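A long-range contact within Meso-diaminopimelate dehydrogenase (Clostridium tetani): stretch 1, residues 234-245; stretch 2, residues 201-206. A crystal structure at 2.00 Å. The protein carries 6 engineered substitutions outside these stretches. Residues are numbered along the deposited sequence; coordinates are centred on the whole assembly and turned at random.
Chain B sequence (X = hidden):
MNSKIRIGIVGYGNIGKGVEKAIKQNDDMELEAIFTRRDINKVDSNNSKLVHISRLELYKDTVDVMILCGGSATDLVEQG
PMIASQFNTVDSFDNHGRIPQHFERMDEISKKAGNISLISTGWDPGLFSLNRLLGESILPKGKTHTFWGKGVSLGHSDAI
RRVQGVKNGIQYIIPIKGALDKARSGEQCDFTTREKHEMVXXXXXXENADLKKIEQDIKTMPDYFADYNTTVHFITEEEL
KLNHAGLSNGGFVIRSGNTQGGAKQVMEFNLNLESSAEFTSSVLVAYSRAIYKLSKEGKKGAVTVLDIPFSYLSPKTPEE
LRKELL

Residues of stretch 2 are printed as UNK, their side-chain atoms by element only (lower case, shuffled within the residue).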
ATOM      1  N   PHE B 234      23.775 -30.236  -1.337  1.00 36.23           N
ATOM      2  CA  PHE B 234      25.227 -30.199  -1.419  1.00 37.45           C
ATOM      3  C   PHE B 234      25.673 -29.787  -2.817  1.00 37.70           C
ATOM      4  O   PHE B 234      25.253 -30.367  -3.818  1.00 39.12           O
ATOM      5  CB  PHE B 234      25.800 -31.559  -1.014  1.00 35.77           C
ATOM      6  CG  PHE B 234      25.613 -31.866   0.445  1.00 37.03           C
ATOM      7  CD1 PHE B 234      26.306 -31.140   1.413  1.00 34.99           C
ATOM      8  CD2 PHE B 234      24.712 -32.839   0.861  1.00 36.94           C
ATOM      9  CE1 PHE B 234      26.104 -31.379   2.770  1.00 36.96           C
ATOM     10  CE2 PHE B 234      24.500 -33.085   2.220  1.00 36.43           C
ATOM     11  CZ  PHE B 234      25.198 -32.354   3.175  1.00 35.67           C
ATOM     12  N   ILE B 235      26.507 -28.757  -2.878  1.00 36.58           N
ATOM     13  CA  ILE B 235      26.992 -28.257  -4.151  1.00 35.65           C
ATOM     14  C   ILE B 235      28.488 -27.950  -4.074  1.00 35.61           C
ATOM     15  O   ILE B 235      29.099 -28.058  -3.015  1.00 33.24           O
ATOM     16  CB  ILE B 235      26.239 -26.962  -4.551  1.00 34.56           C
ATOM     17  CG1 ILE B 235      26.506 -25.864  -3.522  1.00 31.35           C
ATOM     18  CG2 ILE B 235      24.741 -27.225  -4.640  1.00 35.59           C
ATOM     19  CD1 ILE B 235      25.953 -24.517  -3.927  1.00 31.31           C
ATOM     20  N   THR B 236      29.070 -27.558  -5.202  1.00 37.71           N
ATOM     21  CA  THR B 236      30.486 -27.217  -5.258  1.00 37.75           C
ATOM     22  C   THR B 236      30.669 -25.726  -4.993  1.00 40.15           C
ATOM     23  O   THR B 236      29.701 -24.964  -4.960  1.00 39.32           O
ATOM     24  CB  THR B 236      31.077 -27.494  -6.642  1.00 38.16           C
ATOM     25  OG1 THR B 236      30.588 -26.510  -7.564  1.00 37.69           O
ATOM     26  CG2 THR B 236      30.683 -28.887  -7.126  1.00 35.13           C
ATOM     27  N   GLU B 237      31.919 -25.317  -4.828  1.00 40.16           N
ATOM     28  CA  GLU B 237      32.242 -23.920  -4.579  1.00 43.14           C
ATOM     29  C   GLU B 237      31.832 -23.072  -5.790  1.00 42.39           C
ATOM     30  O   GLU B 237      31.326 -21.962  -5.633  1.00 43.19           O
ATOM     31  CB  GLU B 237      33.745 -23.776  -4.325  1.00 45.72           C
ATOM     32  CG  GLU B 237      34.176 -22.410  -3.805  1.00 49.76           C
ATOM     33  CD  GLU B 237      33.813 -22.194  -2.344  1.00 51.96           C
ATOM     34  OE1 GLU B 237      34.339 -22.922  -1.469  1.00 53.97           O
ATOM     35  OE2 GLU B 237      32.999 -21.294  -2.071  1.00 53.29           O
ATOM     36  N   GLU B 238      32.054 -23.603  -6.992  1.00 41.93           N
ATOM     37  CA  GLU B 238      31.708 -22.904  -8.227  1.00 41.65           C
ATOM     38  C   GLU B 238      30.221 -22.545  -8.294  1.00 40.99           C
ATOM     39  O   GLU B 238      29.865 -21.394  -8.561  1.00 40.80           O
ATOM     40  CB  GLU B 238      32.072 -23.759  -9.449  1.00 41.55           C
ATOM     41  CG  GLU B 238      31.466 -23.243 -10.750  1.00 44.29           C
ATOM     42  CD  GLU B 238      31.804 -24.094 -11.969  1.00 45.39           C
ATOM     43  OE1 GLU B 238      31.543 -25.313 -11.960  1.00 47.85           O
ATOM     44  OE2 GLU B 238      32.323 -23.535 -12.953  1.00 46.00           O
ATOM     45  N   GLU B 239      29.361 -23.533  -8.056  1.00 39.39           N
ATOM     46  CA  GLU B 239      27.918 -23.323  -8.101  1.00 38.93           C
ATOM     47  C   GLU B 239      27.487 -22.331  -7.035  1.00 36.63           C
ATOM     48  O   GLU B 239      26.537 -21.577  -7.235  1.00 36.54           O
ATOM     49  CB  GLU B 239      27.173 -24.636  -7.892  1.00 40.35           C
ATOM     50  CG  GLU B 239      27.684 -25.789  -8.720  1.00 44.65           C
ATOM     51  CD  GLU B 239      26.923 -27.063  -8.428  1.00 46.91           C
ATOM     52  OE1 GLU B 239      25.862 -27.285  -9.053  1.00 48.75           O
ATOM     53  OE2 GLU B 239      27.378 -27.827  -7.549  1.00 47.63           O
ATOM     54  N   LEU B 240      28.173 -22.340  -5.896  1.00 34.62           N
ATOM     55  CA  LEU B 240      27.840 -21.406  -4.831  1.00 35.14           C
ATOM     56  C   LEU B 240      28.103 -19.971  -5.317  1.00 35.32           C
ATOM     57  O   LEU B 240      27.235 -19.101  -5.222  1.00 34.22           O
ATOM     58  CB  LEU B 240      28.677 -21.698  -3.582  1.00 35.04           C
ATOM     59  CG  LEU B 240      28.244 -20.931  -2.333  1.00 34.84           C
ATOM     60  CD1 LEU B 240      26.786 -21.230  -2.051  1.00 37.25           C
ATOM     61  CD2 LEU B 240      29.106 -21.325  -1.144  1.00 36.62           C
ATOM     62  N   LYS B 241      29.299 -19.735  -5.851  1.00 35.45           N
ATOM     63  CA  LYS B 241      29.669 -18.414  -6.357  1.00 37.42           C
ATOM     64  C   LYS B 241      28.743 -18.010  -7.510  1.00 36.69           C
ATOM     65  O   LYS B 241      28.292 -16.871  -7.591  1.00 38.56           O
ATOM     66  CB  LYS B 241      31.127 -18.432  -6.840  1.00 40.61           C
ATOM     67  CG  LYS B 241      31.594 -17.161  -7.553  1.00 44.86           C
ATOM     68  CD  LYS B 241      31.966 -16.032  -6.591  1.00 48.33           C
ATOM     69  CE  LYS B 241      33.475 -15.920  -6.381  1.00 49.63           C
ATOM     70  NZ  LYS B 241      34.077 -17.110  -5.708  1.00 53.51           N
ATOM     71  N   LEU B 242      28.451 -18.960  -8.391  1.00 35.25           N
ATOM     72  CA  LEU B 242      27.599 -18.708  -9.551  1.00 35.13           C
ATOM     73  C   LEU B 242      26.110 -18.495  -9.301  1.00 33.74           C
ATOM     74  O   LEU B 242      25.502 -17.604  -9.881  1.00 32.46           O
ATOM     75  CB  LEU B 242      27.730 -19.850 -10.562  1.00 34.63           C
ATOM     76  CG  LEU B 242      28.939 -19.904 -11.488  1.00 34.09           C
ATOM     77  CD1 LEU B 242      28.884 -21.196 -12.297  1.00 32.71           C
ATOM     78  CD2 LEU B 242      28.932 -18.693 -12.413  1.00 34.80           C
ATOM     79  N   ASN B 243      25.518 -19.311  -8.440  1.00 32.43           N
ATOM     80  CA  ASN B 243      24.083 -19.214  -8.237  1.00 33.41           C
ATOM     81  C   ASN B 243      23.574 -18.749  -6.875  1.00 33.05           C
ATOM     82  O   ASN B 243      22.370 -18.771  -6.624  1.00 33.39           O
ATOM     83  CB  ASN B 243      23.465 -20.572  -8.582  1.00 33.81           C
ATOM     84  CG  ASN B 243      23.871 -21.061  -9.967  1.00 35.06           C
ATOM     85  OD1 ASN B 243      23.798 -20.316 -10.947  1.00 33.16           O
ATOM     86  ND2 ASN B 243      24.297 -22.319 -10.054  1.00 30.67           N
ATOM     87  N   HIS B 244      24.464 -18.310  -6.001  1.00 31.34           N
ATOM     88  CA  HIS B 244      24.019 -17.905  -4.677  1.00 32.29           C
ATOM     89  C   HIS B 244      24.624 -16.607  -4.207  1.00 31.30           C
ATOM     90  O   HIS B 244      25.211 -16.539  -3.127  1.00 32.14           O
ATOM     91  CB  HIS B 244      24.312 -19.029  -3.675  1.00 32.42           C
ATOM     92  CG  HIS B 244      23.552 -20.291  -3.955  1.00 32.93           C
ATOM     93  ND1 HIS B 244      22.220 -20.442  -3.627  1.00 33.78           N
ATOM     94  CD2 HIS B 244      23.918 -21.432  -4.589  1.00 34.84           C
ATOM     95  CE1 HIS B 244      21.796 -21.620  -4.050  1.00 35.29           C
ATOM     96  NE2 HIS B 244      22.808 -22.238  -4.639  1.00 33.99           N
ATOM     97  N   ALA B 245      24.465 -15.579  -5.029  1.00 31.46           N
ATOM     98  CA  ALA B 245      24.974 -14.255  -4.717  1.00 32.08           C
ATOM     99  C   ALA B 245      24.267 -13.764  -3.463  1.00 32.66           C
ATOM    100  O   ALA B 245      24.834 -13.003  -2.681  1.00 34.55           O
ATOM    101  CB  ALA B 245      24.713 -13.303  -5.886  1.00 33.07           C
ATOM    102  N   UNK B 201      19.330 -24.795   2.708  1.00 32.08           N
ATOM    103  CA  UNK B 201      20.754 -24.521   2.750  1.00 32.18           C
ATOM    104  C   UNK B 201      21.444 -25.161   1.562  1.00 33.29           C
ATOM    105  O   UNK B 201      21.027 -26.210   1.069  1.00 30.82           O
ATOM    106  c   UNK B 201      21.372 -25.068   4.038  1.00 33.73           C
ATOM    107  s   UNK B 201      20.728 -24.365   5.571  1.00 39.19           S
ATOM    108  N   UNK B 202      22.492 -24.504   1.088  1.00 34.30           N
ATOM    109  CA  UNK B 202      23.287 -25.019  -0.010  1.00 34.51           C
ATOM    110  C   UNK B 202      24.685 -25.033   0.574  1.00 35.99           C
ATOM    111  O   UNK B 202      25.267 -23.984   0.853  1.00 36.90           O
ATOM    112  c   UNK B 202      20.244 -24.920  -3.498  1.00 32.63           C
ATOM    113  c   UNK B 202      19.242 -24.135  -2.943  1.00 35.03           C
ATOM    114  c   UNK B 202      21.811 -24.088  -1.842  1.00 33.20           C
ATOM    115  c   UNK B 202      20.788 -23.306  -1.298  1.00 33.50           C
ATOM    116  c   UNK B 202      21.515 -24.890  -2.950  1.00 33.48           C
ATOM    117  c   UNK B 202      23.194 -24.103  -1.228  1.00 33.35           C
ATOM    118  o   UNK B 202      17.982 -24.176  -3.490  1.00 38.22           O
ATOM    119  c   UNK B 202      19.505 -23.322  -1.843  1.00 32.79           C
ATOM    120  N   UNK B 203      25.215 -26.234   0.765  1.00 36.14           N
ATOM    121  CA  UNK B 203      26.515 -26.394   1.387  1.00 35.69           C
ATOM    122  C   UNK B 203      27.638 -26.961   0.535  1.00 35.05           C
ATOM    123  O   UNK B 203      27.437 -27.854  -0.276  1.00 34.20           O
ATOM    124  c   UNK B 203      25.487 -26.593   3.674  1.00 37.22           C
ATOM    125  c   UNK B 203      27.749 -27.605   3.237  1.00 33.25           C
ATOM    126  c   UNK B 203      26.378 -27.285   2.652  1.00 36.96           C
ATOM    127  N   UNK B 204      28.828 -26.411   0.739  1.00 35.45           N
ATOM    128  CA  UNK B 204      30.030 -26.875   0.069  1.00 36.67           C
ATOM    129  C   UNK B 204      30.733 -27.648   1.184  1.00 36.29           C
ATOM    130  O   UNK B 204      31.233 -27.056   2.141  1.00 35.93           O
ATOM    131  c   UNK B 204      30.924 -25.708  -0.381  1.00 35.46           C
ATOM    132  c   UNK B 204      32.146 -26.247  -1.113  1.00 35.88           C
ATOM    133  c   UNK B 204      30.127 -24.764  -1.278  1.00 37.54           C
ATOM    134  N   UNK B 205      30.759 -28.984   1.083  1.00 37.28           N
ATOM    135  CA  UNK B 205      31.396 -29.833   2.095  1.00 38.71           C
ATOM    136  C   UNK B 205      32.911 -29.945   1.957  1.00 40.54           C
ATOM    137  O   UNK B 205      33.445 -29.794   0.856  1.00 40.39           O
ATOM    138  c   UNK B 205      30.658 -31.213   0.358  1.00 38.28           C
ATOM    139  c   UNK B 205      30.172 -29.807   0.006  1.00 38.08           C
ATOM    140  c   UNK B 205      30.720 -31.175   1.864  1.00 38.84           C
ATOM    141  N   UNK B 206      33.591 -30.195   3.076  1.00 41.47           N
ATOM    142  CA  UNK B 206      35.042 -30.393   3.072  1.00 44.45           C
ATOM    143  C   UNK B 206      35.205 -31.761   2.422  1.00 45.43           C
ATOM    144  O   UNK B 206      34.279 -32.569   2.469  1.00 44.74           O
ATOM    145  c   UNK B 206      36.280 -28.078   4.969  1.00 45.12           C
ATOM    146  o   UNK B 206      37.257 -28.288   4.230  1.00 44.25           O
ATOM    147  o   UNK B 206      36.003 -26.949   5.412  1.00 48.07           O
ATOM    148  c   UNK B 206      35.592 -30.472   4.500  1.00 42.85           C
ATOM    149  c   UNK B 206      35.394 -29.243   5.367  1.00 44.90           C
TER

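Position 201 has two side-chain atoms, one carbon and one sulfur. The sulfur lies one bond beyond CB, which is the pattern of cysteine and too short for methionine. The CA-to-CB bond points away from stretch 1, and the side chain touches nothing there. This is Cys 201.

Position 202 has eight side-chain atoms: CB, a ring of six carbons, and one oxygen on the ring. CB lies over one face of the His 244 ring, 4.1 Å from its centroid. CB is also 3.9 Å from Ile 235 CD1. A six-carbon ring ending in an oxygen is a phenol, so this is Tyr 202. His 244 CE1 sits over one face of its ring, 3.3 Å from Tyr 202 CG. The two rings meet obliquely, with planes at 39° and centroids 4.1 Å apart.

Position 203 has three side-chain carbons, CB carrying the other two. CB is 4.0 Å from Phe 234 CD1, and the two side chains lie on the same face of the sheet. Branching at CB with no oxygen identifies Val 203.

Position 204 again has three carbons, branched at CB. One branch carbon comes within 3.6 Å of Leu 240 CD2. The other is 4.0 Å from Glu 237 OE1. This is Val 204, and the two branch carbons are CG2 and CG1 respectively. CG2 is also 3.7 Å from Thr 236 O.

Position 205 has three carbons that close a ring onto the backbone N. Only proline does this, so it is Pro 205. Its CD is 3.7 Å from Ile 235 O and 4.3 Å from Phe 234 CD1.

Position 206 has five side-chain atoms: three carbons in a chain, the third carrying two oxygens. That carboxylate is Glu 206. It is out of reach of stretch 1.

The contact begins as a parallel bridge between Phe 234 and Val 203. Its hydrogen bond runs from Ile 235 N to Val 203 O, at 2.9 Å and nearly straight. Val 204 CA adds a CA-H...O contact to Ile 235 O at 3.4 Å. After this short pairing, stretch 1 turns into a helix. Thr 236 caps it, with OG1 accepting from Glu 239 N at 3.3 Å. The helix runs back at 143° to the strand. This brings Leu 240 over Val 204, and His 244, just past the helix, against Tyr 202. Backbone pairing thus sets the register, and side-chain packing joins the helix to the strand.

Stretch 2, residues 201-206: CYVVPE
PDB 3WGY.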